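Peptidase M28 (Shewanella amazonensis SB2B, PDB 3IIB) probably hydrolyses peptides as a carboxypeptidase or dipeptidase of the zinc-dependent M28 family, using zinc ions bound at its active site. Local coordinates at residues Val274-Ala279 against Ala421-Phe426; Ser20-Asp25 against Ala280-Leu285; Asn354-Ala359 against Ala427-Asn432; His324-Glu329 against Trp342-Thr347. All coordinates share one frame; numbering follows the deposited sequence. Where two conformers were deposited one is given.

Contact 1. Residues Val274-Ala279 against Ala421-Phe426; sequences VAIVTA and AVYAQF
Ile276 and Val277 of helix 267-285 meet the ring of Tyr423 on helix 413-432 in a buried, wholly apolar helix-helix contact. It belongs to the helical layer that packs on the central sheet of the alpha/beta zinc-exopeptidase fold, and the backbones come within 6.6 Å between the CA atoms of Val277 and Tyr423. The aromatic ring does most of the bridging. CG2 of Ile276, anti to its own backbone N, comes in obliquely and lies 3.6 Å from CD1 of Tyr423. CG1 of Val277 sits over a face of the same ring, 4.0 Å from both CD2 and CE2 of Tyr423. The tyrosine chi1 of -94° is swung well away from the usual -60°, which turns one side of the ring toward both aliphatic side chains. Leu390 of strand 387-392 also touches this ring, whose side chain lies about 8 Å from that of the zinc ligand Asp331. Exchanging Tyr423 for alanine would probably open a gap between the helices and leave both Ile276 CG2 and Val277 CG1 without their packing surface. Within helix 267-285, Val274 O is held by two donors arriving from opposite faces of its carbonyl plane, Thr278 N at 3.0 Å and Thr278 OG1 at 2.7 Å.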
loop_
_atom_site.group_PDB
_atom_site.type_symbol
_atom_site.label_atom_id
_atom_site.label_comp_id
_atom_site.label_asym_id
_atom_site.label_seq_id
_atom_site.Cartn_x
_atom_site.Cartn_y
_atom_site.Cartn_z
ATOM N N VAL A 274 19.424 -11.265 6.396
ATOM C CA VAL A 274 20.516 -11.909 5.641
ATOM C C VAL A 274 21.703 -10.926 5.407
ATOM O O VAL A 274 22.890 -11.281 5.601
ATOM C CB VAL A 274 19.996 -12.457 4.295
ATOM C CG1 VAL A 274 21.154 -12.946 3.425
ATOM C CG2 VAL A 274 18.965 -13.584 4.547
ATOM N N ALA A 275 21.363 -9.708 4.991
ATOM C CA ALA A 275 22.362 -8.688 4.683
ATOM C C ALA A 275 23.066 -8.243 5.920
ATOM O O ALA A 275 24.279 -7.988 5.882
ATOM C CB ALA A 275 21.717 -7.487 3.998
ATOM N N ILE A 276 22.323 -8.126 7.020
ATOM C CA ILE A 276 22.907 -7.621 8.266
ATOM C C ILE A 276 23.980 -8.573 8.742
ATOM O O ILE A 276 25.130 -8.161 8.987
ATOM C CB ILE A 276 21.817 -7.412 9.330
ATOM C CG1 ILE A 276 21.022 -6.151 9.003
ATOM C CG2 ILE A 276 22.426 -7.322 10.751
ATOM C CD1 ILE A 276 19.605 -6.108 9.644
ATOM N N VAL A 277 23.624 -9.862 8.879
ATOM C CA VAL A 277 24.607 -10.835 9.428
ATOM C C VAL A 277 25.745 -11.135 8.447
ATOM O O VAL A 277 26.927 -11.232 8.868
ATOM C CB VAL A 277 23.966 -12.123 9.996
ATOM C CG1 VAL A 277 22.941 -11.766 11.122
ATOM C CG2 VAL A 277 23.322 -13.009 8.899
ATOM N N THR A 278 25.449 -11.176 7.151
ATOM C CA THR A 278 26.507 -11.416 6.121
ATOM C C THR A 278 27.487 -10.249 6.044
ATOM O O THR A 278 28.703 -10.453 6.056
ATOM C CB THR A 278 25.918 -11.705 4.751
ATOM O OG1 THR A 278 25.029 -12.822 4.858
ATOM C CG2 THR A 278 27.024 -12.055 3.731
ATOM N N ALA A 279 26.963 -9.026 5.959
ATOM C CA ALA A 279 27.831 -7.843 5.946
ATOM C C ALA A 279 28.653 -7.714 7.226
ATOM O O ALA A 279 29.852 -7.416 7.156
ATOM C CB ALA A 279 27.019 -6.534 5.696
ATOM N N ALA A 421 26.481 -2.590 11.940
ATOM C CA ALA A 421 27.474 -2.092 12.913
ATOM C C ALA A 421 27.348 -2.843 14.211
ATOM O O ALA A 421 28.346 -3.324 14.740
ATOM C CB ALA A 421 27.318 -0.576 13.183
ATOM N N VAL A 422 26.121 -2.976 14.725
ATOM C CA VAL A 422 25.906 -3.625 16.033
ATOM C C VAL A 422 26.189 -5.141 15.968
ATOM O O VAL A 422 26.787 -5.701 16.893
ATOM C CB VAL A 422 24.492 -3.391 16.542
ATOM C CG1 VAL A 422 24.340 -4.098 17.893
ATOM C CG2 VAL A 422 24.257 -1.885 16.714
ATOM N N TYR A 423 25.793 -5.818 14.879
ATOM C CA TYR A 423 26.103 -7.244 14.754
ATOM C C TYR A 423 27.598 -7.476 14.616
ATOM O O TYR A 423 28.119 -8.463 15.126
ATOM C CB TYR A 423 25.349 -7.941 13.612
ATOM C CG TYR A 423 24.067 -8.575 14.103
ATOM C CD1 TYR A 423 22.900 -7.831 14.256
ATOM C CD2 TYR A 423 24.025 -9.915 14.477
ATOM C CE1 TYR A 423 21.735 -8.416 14.708
ATOM C CE2 TYR A 423 22.871 -10.503 14.948
ATOM C CZ TYR A 423 21.735 -9.758 15.094
ATOM O OH TYR A 423 20.579 -10.369 15.570
ATOM N N ALA A 424 28.283 -6.572 13.919
ATOM C CA ALA A 424 29.726 -6.696 13.767
ATOM C C ALA A 424 30.397 -6.579 15.141
ATOM O O ALA A 424 31.291 -7.378 15.477
ATOM C CB ALA A 424 30.260 -5.693 12.777
ATOM N N GLN A 425 29.969 -5.607 15.941
ATOM C CA GLN A 425 30.462 -5.460 17.295
ATOM C C GLN A 425 30.142 -6.722 18.118
ATOM O O GLN A 425 30.994 -7.259 18.830
ATOM C CB GLN A 425 29.852 -4.244 18.004
ATOM C CG GLN A 425 30.263 -2.915 17.385
ATOM C CD GLN A 425 29.897 -1.700 18.201
ATOM O OE1 GLN A 425 28.926 -1.733 18.945
ATOM N NE2 GLN A 425 30.695 -0.634 18.092
ATOM N N PHE A 426 28.878 -7.150 18.071
ATOM C CA PHE A 426 28.470 -8.340 18.810
ATOM C C PHE A 426 29.314 -9.552 18.431
ATOM O O PHE A 426 29.805 -10.277 19.316
ATOM C CB PHE A 426 26.978 -8.629 18.559
ATOM C CG PHE A 426 26.474 -9.881 19.222
ATOM C CD1 PHE A 426 26.076 -9.861 20.545
ATOM C CD2 PHE A 426 26.331 -11.069 18.509
ATOM C CE1 PHE A 426 25.573 -10.998 21.150
ATOM C CE2 PHE A 426 25.853 -12.212 19.131
ATOM C CZ PHE A 426 25.477 -12.179 20.440
#

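Contact 2. Residues Ser20-Asp25 against Ala280-Leu285; sequences SSLGYD and AAKHIL
From its CB outward, the Ser20 side chain follows the rim of the His283 imidazole: CB of Ser20 is 3.6 Å from CE1 of His283, and OG of Ser20 is 3.5 Å from that same CE1, near the plane of the ring. At its tip the hydroxyl oxygen turns back to its own chain and accepts from Leu22 N at 3.1 Å, a fairly straight bond with an N-H...O angle of 159°. A chi1 of 167° places OG anti to the backbone N, where it can both touch the histidine and accept the bond from Leu22 N. The bond closes an ST turn that caps the start of helix 22-33, just after helix 3-19 has ended, and the turn is thereby set against helix 267-285. A water bridges the two segments: it accepts from Gly23 N and lies 2.9 Å from NE2 of His283, in the plane of the ring. With alanine at Ser20 the amide of Leu22 is likely to lose its capping acceptor, and CE1 of His283 the hydroxyl oxygen beside it. Beyond the cap, the side chains of Leu22 and Lys282 cross at about a right angle, with CD2 of Leu22 against CB and, in a tight pair at 3.4 Å, CG of Lys282. The ammonium end of Lys282 turns to a salt bridge with Asp286, while Leu13 and Lys16 of helix 3-19 touch the His283 side chain.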
loop_
_atom_site.group_PDB
_atom_site.type_symbol
_atom_site.label_atom_id
_atom_site.label_comp_id
_atom_site.label_asym_id
_atom_site.label_seq_id
_atom_site.Cartn_x
_atom_site.Cartn_y
_atom_site.Cartn_z
ATOM N N SER A 20 30.128 1.859 4.574
ATOM C CA SER A 20 30.102 0.810 3.504
ATOM C C SER A 20 28.669 0.535 3.037
ATOM O O SER A 20 27.780 0.393 3.827
ATOM C CB SER A 20 30.726 -0.484 4.001
ATOM O OG SER A 20 30.463 -1.582 3.117
ATOM N N SER A 21 28.476 0.443 1.722
ATOM C CA SER A 21 27.174 0.129 1.130
ATOM C C SER A 21 26.913 -1.398 1.111
ATOM O O SER A 21 25.845 -1.834 0.654
ATOM C CB SER A 21 27.133 0.679 -0.318
ATOM O OG SER A 21 28.077 -0.027 -1.122
ATOM N N LEU A 22 27.837 -2.188 1.660
ATOM C CA LEU A 22 27.780 -3.668 1.547
ATOM C C LEU A 22 26.435 -4.239 2.019
ATOM O O LEU A 22 25.810 -4.997 1.297
ATOM C CB LEU A 22 28.950 -4.344 2.278
ATOM C CG LEU A 22 28.951 -5.885 2.157
ATOM C CD1 LEU A 22 29.044 -6.395 0.669
ATOM C CD2 LEU A 22 30.079 -6.479 3.063
ATOM N N GLY A 23 25.996 -3.873 3.221
ATOM C CA GLY A 23 24.719 -4.387 3.764
ATOM C C GLY A 23 23.584 -4.141 2.792
ATOM O O GLY A 23 22.845 -5.057 2.412
ATOM N N TYR A 24 23.460 -2.892 2.344
ATOM C CA TYR A 24 22.392 -2.530 1.398
ATOM C C TYR A 24 22.553 -3.306 0.086
ATOM O O TYR A 24 21.587 -3.833 -0.478
ATOM C CB TYR A 24 22.392 -1.020 1.114
ATOM C CG TYR A 24 21.348 -0.659 0.054
ATOM C CD1 TYR A 24 20.026 -0.412 0.394
ATOM C CD2 TYR A 24 21.695 -0.662 -1.300
ATOM C CE1 TYR A 24 19.087 -0.111 -0.572
ATOM C CE2 TYR A 24 20.767 -0.373 -2.268
ATOM C CZ TYR A 24 19.464 -0.102 -1.900
ATOM O OH TYR A 24 18.552 0.204 -2.896
ATOM N N ASP A 25 23.792 -3.382 -0.382
ATOM C CA ASP A 25 24.077 -4.064 -1.646
ATOM C C ASP A 25 23.698 -5.543 -1.596
ATOM O O ASP A 25 23.269 -6.092 -2.595
ATOM C CB ASP A 25 25.563 -3.953 -1.992
ATOM C CG ASP A 25 26.008 -2.534 -2.339
ATOM O OD1 ASP A 25 25.192 -1.682 -2.731
ATOM O OD2 ASP A 25 27.217 -2.299 -2.179
ATOM N N ALA A 280 28.036 -7.937 8.382
ATOM C CA ALA A 280 28.762 -7.886 9.676
ATOM C C ALA A 280 29.933 -8.869 9.674
ATOM O O ALA A 280 31.056 -8.519 10.056
ATOM C CB ALA A 280 27.813 -8.146 10.858
ATOM N N ALA A 281 29.680 -10.092 9.228
ATOM C CA ALA A 281 30.731 -11.111 9.137
ATOM C C ALA A 281 31.839 -10.702 8.119
ATOM O O ALA A 281 33.027 -10.920 8.372
ATOM C CB ALA A 281 30.123 -12.501 8.812
ATOM N N LYS A 282 31.462 -10.098 6.989
ATOM C CA LYS A 282 32.429 -9.671 5.982
ATOM C C LYS A 282 33.317 -8.574 6.543
ATOM O O LYS A 282 34.514 -8.590 6.342
ATOM C CB LYS A 282 31.723 -9.176 4.720
ATOM C CG LYS A 282 32.641 -8.593 3.634
ATOM C CD LYS A 282 33.711 -9.563 3.191
ATOM C CE LYS A 282 34.319 -9.140 1.884
ATOM N NZ LYS A 282 35.045 -7.837 1.941
ATOM N N HIS A 283 32.727 -7.614 7.254
ATOM C CA HIS A 283 33.580 -6.588 7.884
ATOM C C HIS A 283 34.594 -7.213 8.835
ATOM O O HIS A 283 35.710 -6.716 8.971
ATOM C CB HIS A 283 32.748 -5.516 8.583
ATOM C CG HIS A 283 31.975 -4.667 7.629
ATOM N ND1 HIS A 283 32.580 -3.937 6.627
ATOM C CD2 HIS A 283 30.645 -4.480 7.480
ATOM C CE1 HIS A 283 31.647 -3.341 5.898
ATOM N NE2 HIS A 283 30.468 -3.637 6.414
ATOM N N ILE A 284 34.183 -8.257 9.539
ATOM C CA ILE A 284 35.084 -8.970 10.459
ATOM C C ILE A 284 36.168 -9.724 9.674
ATOM O O ILE A 284 37.380 -9.652 10.008
ATOM C CB ILE A 284 34.304 -9.880 11.421
ATOM C CG1 ILE A 284 33.546 -9.022 12.435
ATOM C CG2 ILE A 284 35.289 -10.899 12.125
ATOM C CD1 ILE A 284 32.526 -9.795 13.308
ATOM N N LEU A 285 35.735 -10.379 8.598
ATOM C CA LEU A 285 36.651 -11.095 7.694
ATOM C C LEU A 285 37.729 -10.178 7.127
ATOM O O LEU A 285 38.906 -10.613 6.957
ATOM C CB LEU A 285 35.851 -11.781 6.552
ATOM C CG LEU A 285 36.565 -12.725 5.569
ATOM C CD1 LEU A 285 37.037 -14.003 6.259
ATOM C CD2 LEU A 285 35.588 -13.086 4.399
HETATM O O HOH W 1 28.053 -2.620 5.181
#

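Contact 3. Residues Asn354-Ala359 against Ala427-Asn432; sequences NAMKVA and AWVMAN
Next to Val429, the residue that meets Ala355 and Met356, the indole of Trp428 carries the amide nitrogen ND2 of Asn432 over the centre of one face, while at the ring edge its NE1 is hydrogen-bonded to Asn6 of helix 3-19. The same ND2 of Asn432 donates to Trp428 O at 2.9 Å with an N-H...O angle of 154°, and this oxygen lies close to the amide plane of Asn432. With OD1 of Asn432 taken by the backbone N of Glu292, both ends of the amide are engaged, which fixes its rotation over the indole. Val429, the next residue after the tryptophan, faces segment 354-359 and bears the contact itself. Its CG1, anti to the backbone N with chi1 at 173°, reaches CB of Ala355 at 3.6 Å. The joint is one of helix ends: the last turn of helix 346-355 and the 3-10 segment that follows it lie against the C-terminal part of helix 413-432. That change of winding is marked by two i to i+3 backbone bonds, Lys357 N to Asn354 O and Ala359 N to Met356 O. Met356, a selenomethionine, has a side chain curled at chi2 and chi3, which returns its SE to 3.9 Å from Val429 CB as the two side chains slide past each other in opposite directions. On the 3-10 segment, CG1 of Val358 approaches CG2 of Val429 more loosely, at 4.3 Å. Gln425, one turn earlier on helix 413-432, is touched by Met356, Val358 and Ala359.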
loop_
_atom_site.group_PDB
_atom_site.type_symbol
_atom_site.label_atom_id
_atom_site.label_comp_id
_atom_site.label_asym_id
_atom_site.label_seq_id
_atom_site.Cartn_x
_atom_site.Cartn_y
_atom_site.Cartn_z
ATOM N N ASN A 354 28.467 -5.186 30.103
ATOM C CA ASN A 354 29.650 -4.302 30.082
ATOM C C ASN A 354 30.400 -4.409 28.736
ATOM O O ASN A 354 30.773 -3.384 28.138
ATOM C CB ASN A 354 30.539 -4.640 31.291
ATOM C CG ASN A 354 31.764 -3.707 31.447
ATOM O OD1 ASN A 354 31.644 -2.487 31.439
ATOM N ND2 ASN A 354 32.934 -4.306 31.610
ATOM N N ALA A 355 30.612 -5.638 28.271
ATOM C CA ALA A 355 31.296 -5.858 26.996
ATOM C C ALA A 355 30.583 -5.129 25.891
ATOM O O ALA A 355 31.232 -4.628 24.960
ATOM C CB ALA A 355 31.387 -7.355 26.637
HETATM N N MSE A 356 29.245 -5.118 25.911
HETATM C CA MSE A 356 28.530 -4.511 24.795
HETATM C C MSE A 356 28.226 -3.041 25.007
HETATM O O MSE A 356 27.480 -2.459 24.243
HETATM C CB MSE A 356 27.275 -5.290 24.460
HETATM C CG MSE A 356 27.595 -6.692 23.898
HETATM SE SE MSE A 356 28.690 -6.621 22.328
HETATM C CE MSE A 356 27.822 -5.414 21.266
ATOM N N LYS A 357 28.803 -2.427 26.040
ATOM C CA LYS A 357 28.611 -0.989 26.201
ATOM C C LYS A 357 29.297 -0.255 25.060
ATOM O O LYS A 357 29.028 0.903 24.841
ATOM C CB LYS A 357 29.050 -0.515 27.576
ATOM C CG LYS A 357 27.937 -0.770 28.605
ATOM C CD LYS A 357 28.334 -0.403 30.029
ATOM C CE LYS A 357 27.204 -0.702 31.014
ATOM N NZ LYS A 357 25.846 -0.542 30.421
ATOM N N VAL A 358 30.139 -0.965 24.304
ATOM C CA VAL A 358 30.708 -0.413 23.097
ATOM C C VAL A 358 29.629 0.064 22.087
ATOM O O VAL A 358 29.901 0.966 21.277
ATOM C CB VAL A 358 31.703 -1.391 22.436
ATOM C CG1 VAL A 358 31.020 -2.651 21.882
ATOM C CG2 VAL A 358 32.464 -0.685 21.357
ATOM N N ALA A 359 28.432 -0.534 22.142
ATOM C CA ALA A 359 27.319 -0.193 21.244
ATOM C C ALA A 359 26.427 0.935 21.768
ATOM O O ALA A 359 25.543 1.390 21.048
ATOM C CB ALA A 359 26.445 -1.449 20.926
ATOM N N ALA A 427 29.417 -9.841 17.145
ATOM C CA ALA A 427 30.119 -11.038 16.709
ATOM C C ALA A 427 31.604 -10.919 17.080
ATOM O O ALA A 427 32.170 -11.867 17.576
ATOM C CB ALA A 427 29.939 -11.313 15.222
ATOM N N TRP A 428 32.202 -9.742 16.922
ATOM C CA TRP A 428 33.607 -9.582 17.304
ATOM C C TRP A 428 33.809 -9.710 18.821
ATOM O O TRP A 428 34.657 -10.476 19.289
ATOM C CB TRP A 428 34.188 -8.274 16.786
ATOM C CG TRP A 428 35.613 -8.178 17.137
ATOM C CD1 TRP A 428 36.181 -7.453 18.139
ATOM C CD2 TRP A 428 36.666 -8.911 16.521
ATOM N NE1 TRP A 428 37.544 -7.685 18.183
ATOM C CE2 TRP A 428 37.863 -8.571 17.190
ATOM C CE3 TRP A 428 36.715 -9.824 15.467
ATOM C CZ2 TRP A 428 39.081 -9.118 16.836
ATOM C CZ3 TRP A 428 37.947 -10.393 15.143
ATOM C CH2 TRP A 428 39.097 -10.027 15.823
ATOM N N VAL A 429 33.067 -8.952 19.611
ATOM C CA VAL A 429 33.208 -9.025 21.052
ATOM C C VAL A 429 32.952 -10.451 21.567
ATOM O O VAL A 429 33.758 -10.991 22.342
ATOM C CB VAL A 429 32.313 -7.977 21.777
ATOM C CG1 VAL A 429 32.349 -8.202 23.266
ATOM C CG2 VAL A 429 32.810 -6.529 21.447
HETATM N N MSE A 430 31.899 -11.108 21.083
HETATM C CA MSE A 430 31.629 -12.446 21.544
HETATM C C MSE A 430 32.667 -13.481 21.082
HETATM O O MSE A 430 32.982 -14.407 21.847
HETATM C CB MSE A 430 30.235 -12.919 21.122
HETATM C CG MSE A 430 29.097 -12.142 21.721
HETATM SE SE MSE A 430 28.933 -12.393 23.647
HETATM C CE MSE A 430 29.781 -11.035 24.042
ATOM N N ALA A 431 33.202 -13.318 19.861
ATOM C CA ALA A 431 34.209 -14.241 19.338
ATOM C C ALA A 431 35.559 -14.089 20.014
ATOM O O ALA A 431 36.438 -14.929 19.815
ATOM C CB ALA A 431 34.379 -14.083 17.797
ATOM N N ASN A 432 35.708 -13.034 20.823
ATOM C CA ASN A 432 36.957 -12.800 21.563
ATOM C C ASN A 432 36.773 -12.700 23.095
ATOM O O ASN A 432 37.739 -12.508 23.844
ATOM C CB ASN A 432 37.630 -11.572 20.980
ATOM C CG ASN A 432 38.089 -11.814 19.561
ATOM O OD1 ASN A 432 39.073 -12.499 19.353
ATOM N ND2 ASN A 432 37.316 -11.325 18.561
#

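Contact 4. Residues His324-Glu329 against Trp342-Thr347; sequences HYIAAE and WRVADT
Strand 324-329 and the chain leaving strand 337-343 come no nearer than 8.5 Å between the CA atoms of Ile326 and Val344, so the meeting is left to side chains. The methyl CD1 of Ile326 does the touching. It abuts the edge of the Trp342 indole, in the plane of the ring, 3.7 Å from CZ3 and 3.9 Å from CE3 of Trp342, and the two side chains cross at about a right angle. The isoleucine is drawn out to its full reach: CG1 is anti to the backbone N (chi1 -167°) and chi2 is extended as well, which carries CD1 across the gap. This same methyl approaches Val344 more loosely, 4.3 Å from CG1, so that one carbon serves both partners. The gap has a cause in the alpha/beta fold. Strand 387-392 pairs antiparallel with 337-343 and its Ala388 also bonds through the backbone to Ala327, while strand 247-257 runs parallel to 324-329 in the large central sheet. The segments thus sit to either side of strand 387-392, their apolar side chains gathered beneath helix 413-432. From that helix Met430 touches Ile326 as well as Trp342, and Phe426 adds to the packing on the indole. Past the end of its strand, Val344 is tied down by a bond from its N to OD1 of Asn369.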
loop_
_atom_site.group_PDB
_atom_site.type_symbol
_atom_site.label_atom_id
_atom_site.label_comp_id
_atom_site.label_asym_id
_atom_site.label_seq_id
_atom_site.Cartn_x
_atom_site.Cartn_y
_atom_site.Cartn_z
ATOM N N HIS A 324 28.985 -24.292 20.913
ATOM C CA HIS A 324 28.356 -23.042 20.484
ATOM C C HIS A 324 28.436 -22.068 21.636
ATOM O O HIS A 324 27.848 -22.292 22.687
ATOM C CB HIS A 324 26.908 -23.237 20.061
ATOM C CG HIS A 324 26.773 -23.785 18.689
ATOM N ND1 HIS A 324 27.361 -24.975 18.312
ATOM C CD2 HIS A 324 26.180 -23.283 17.580
ATOM C CE1 HIS A 324 27.102 -25.196 17.038
ATOM N NE2 HIS A 324 26.403 -24.179 16.564
ATOM N N TYR A 325 29.236 -21.039 21.490
ATOM C CA TYR A 325 29.444 -20.097 22.578
ATOM C C TYR A 325 28.164 -19.280 22.824
ATOM O O TYR A 325 27.698 -19.163 23.956
ATOM C CB TYR A 325 30.631 -19.211 22.233
ATOM C CG TYR A 325 30.995 -18.223 23.318
ATOM C CD1 TYR A 325 31.441 -18.650 24.571
ATOM C CD2 TYR A 325 30.933 -16.864 23.071
ATOM C CE1 TYR A 325 31.781 -17.717 25.560
ATOM C CE2 TYR A 325 31.247 -15.929 24.077
ATOM C CZ TYR A 325 31.692 -16.371 25.273
ATOM O OH TYR A 325 31.984 -15.419 26.226
ATOM N N ILE A 326 27.616 -18.711 21.749
ATOM C CA ILE A 326 26.397 -17.914 21.803
ATOM C C ILE A 326 25.824 -17.883 20.423
ATOM O O ILE A 326 26.568 -17.992 19.436
ATOM C CB ILE A 326 26.664 -16.496 22.331
ATOM C CG1 ILE A 326 25.344 -15.787 22.680
ATOM C CG2 ILE A 326 27.469 -15.685 21.311
ATOM C CD1 ILE A 326 25.504 -14.672 23.759
ATOM N N ALA A 327 24.509 -17.755 20.345
ATOM C CA ALA A 327 23.799 -17.635 19.082
ATOM C C ALA A 327 22.843 -16.440 19.087
ATOM O O ALA A 327 22.273 -16.149 20.122
ATOM C CB ALA A 327 22.983 -18.918 18.815
ATOM N N ALA A 328 22.657 -15.784 17.931
ATOM C CA ALA A 328 21.723 -14.654 17.767
ATOM C C ALA A 328 21.238 -14.613 16.340
ATOM O O ALA A 328 21.926 -15.100 15.437
ATOM C CB ALA A 328 22.348 -13.291 18.146
ATOM N N GLU A 329 20.042 -14.080 16.151
ATOM C CA GLU A 329 19.432 -13.993 14.822
ATOM C C GLU A 329 18.775 -12.638 14.590
ATOM O O GLU A 329 18.056 -12.138 15.456
ATOM C CB GLU A 329 18.397 -15.074 14.618
ATOM C CG GLU A 329 17.681 -14.933 13.294
ATOM C CD GLU A 329 16.748 -16.089 12.946
ATOM O OE1 GLU A 329 15.938 -16.460 13.817
ATOM O OE2 GLU A 329 16.839 -16.621 11.793
ATOM N N TRP A 342 19.897 -10.803 26.928
ATOM C CA TRP A 342 20.759 -11.987 27.005
ATOM C C TRP A 342 20.032 -13.193 27.515
ATOM O O TRP A 342 19.012 -13.094 28.193
ATOM C CB TRP A 342 21.969 -11.722 27.923
ATOM C CG TRP A 342 22.774 -10.545 27.505
ATOM C CD1 TRP A 342 22.615 -9.244 27.927
ATOM C CD2 TRP A 342 23.815 -10.523 26.527
ATOM N NE1 TRP A 342 23.533 -8.437 27.305
ATOM C CE2 TRP A 342 24.266 -9.202 26.428
ATOM C CE3 TRP A 342 24.432 -11.492 25.743
ATOM C CZ2 TRP A 342 25.287 -8.839 25.586
ATOM C CZ3 TRP A 342 25.463 -11.123 24.922
ATOM C CH2 TRP A 342 25.876 -9.831 24.835
ATOM N N ARG A 343 20.616 -14.347 27.214
ATOM C CA ARG A 343 20.283 -15.594 27.891
ATOM C C ARG A 343 21.598 -16.282 28.149
ATOM O O ARG A 343 22.071 -17.080 27.334
ATOM C CB ARG A 343 19.365 -16.423 27.011
ATOM C CG ARG A 343 18.769 -17.597 27.704
ATOM C CD ARG A 343 17.645 -17.297 28.668
ATOM N NE ARG A 343 17.055 -18.586 29.051
ATOM C CZ ARG A 343 17.331 -19.269 30.169
ATOM N NH1 ARG A 343 18.156 -18.785 31.094
ATOM N NH2 ARG A 343 16.772 -20.472 30.379
ATOM N N VAL A 344 22.233 -15.864 29.259
ATOM C CA VAL A 344 23.538 -16.362 29.690
ATOM C C VAL A 344 23.489 -16.744 31.191
ATOM O O VAL A 344 22.513 -16.461 31.902
ATOM C CB VAL A 344 24.637 -15.316 29.443
ATOM C CG1 VAL A 344 24.719 -14.929 27.929
ATOM C CG2 VAL A 344 24.397 -14.045 30.340
ATOM N N ALA A 345 24.576 -17.342 31.682
ATOM C CA ALA A 345 24.737 -17.586 33.095
ATOM C C ALA A 345 24.497 -16.316 33.916
ATOM O O ALA A 345 24.858 -15.199 33.506
ATOM C CB ALA A 345 26.155 -18.161 33.379
ATOM N N ASP A 346 23.937 -16.498 35.107
ATOM C CA ASP A 346 23.742 -15.391 36.006
ATOM C C ASP A 346 25.061 -14.616 36.200
ATOM O O ASP A 346 25.055 -13.375 36.212
ATOM C CB ASP A 346 23.195 -15.855 37.358
ATOM C CG ASP A 346 21.715 -16.272 37.288
ATOM O OD1 ASP A 346 20.997 -15.780 36.379
ATOM O OD2 ASP A 346 21.309 -17.082 38.152
ATOM N N THR A 347 26.180 -15.341 36.332
ATOM C CA THR A 347 27.480 -14.717 36.598
ATOM C C THR A 347 28.106 -14.063 35.347
ATOM O O THR A 347 29.093 -13.352 35.461
ATOM C CB THR A 347 28.501 -15.707 37.177
ATOM O OG1 THR A 347 28.679 -16.801 36.259
ATOM C CG2 THR A 347 28.060 -16.215 38.554
#

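Overall arrangement
Helix 413-432 runs through the set: contacts 1 and 3 use successive parts of it, with centres 13 Å apart, and Met430 and Phe426 from it pack on the strands of contact 4. Contact 1 shares helix 267-285 with contact 2, 7 Å away between centres, while contact 2 and contact 4 do not touch. Along the chain, contacts 1 and 2 interleave, as do 1 and 3; contact 4 is nested within the loop closed by contact 1, and closes before contact 3 opens. The N-terminal segment, the middle helix and the C-terminal helix are thereby joined into one layer on the sheet, in the domain that carries the zinc ligands.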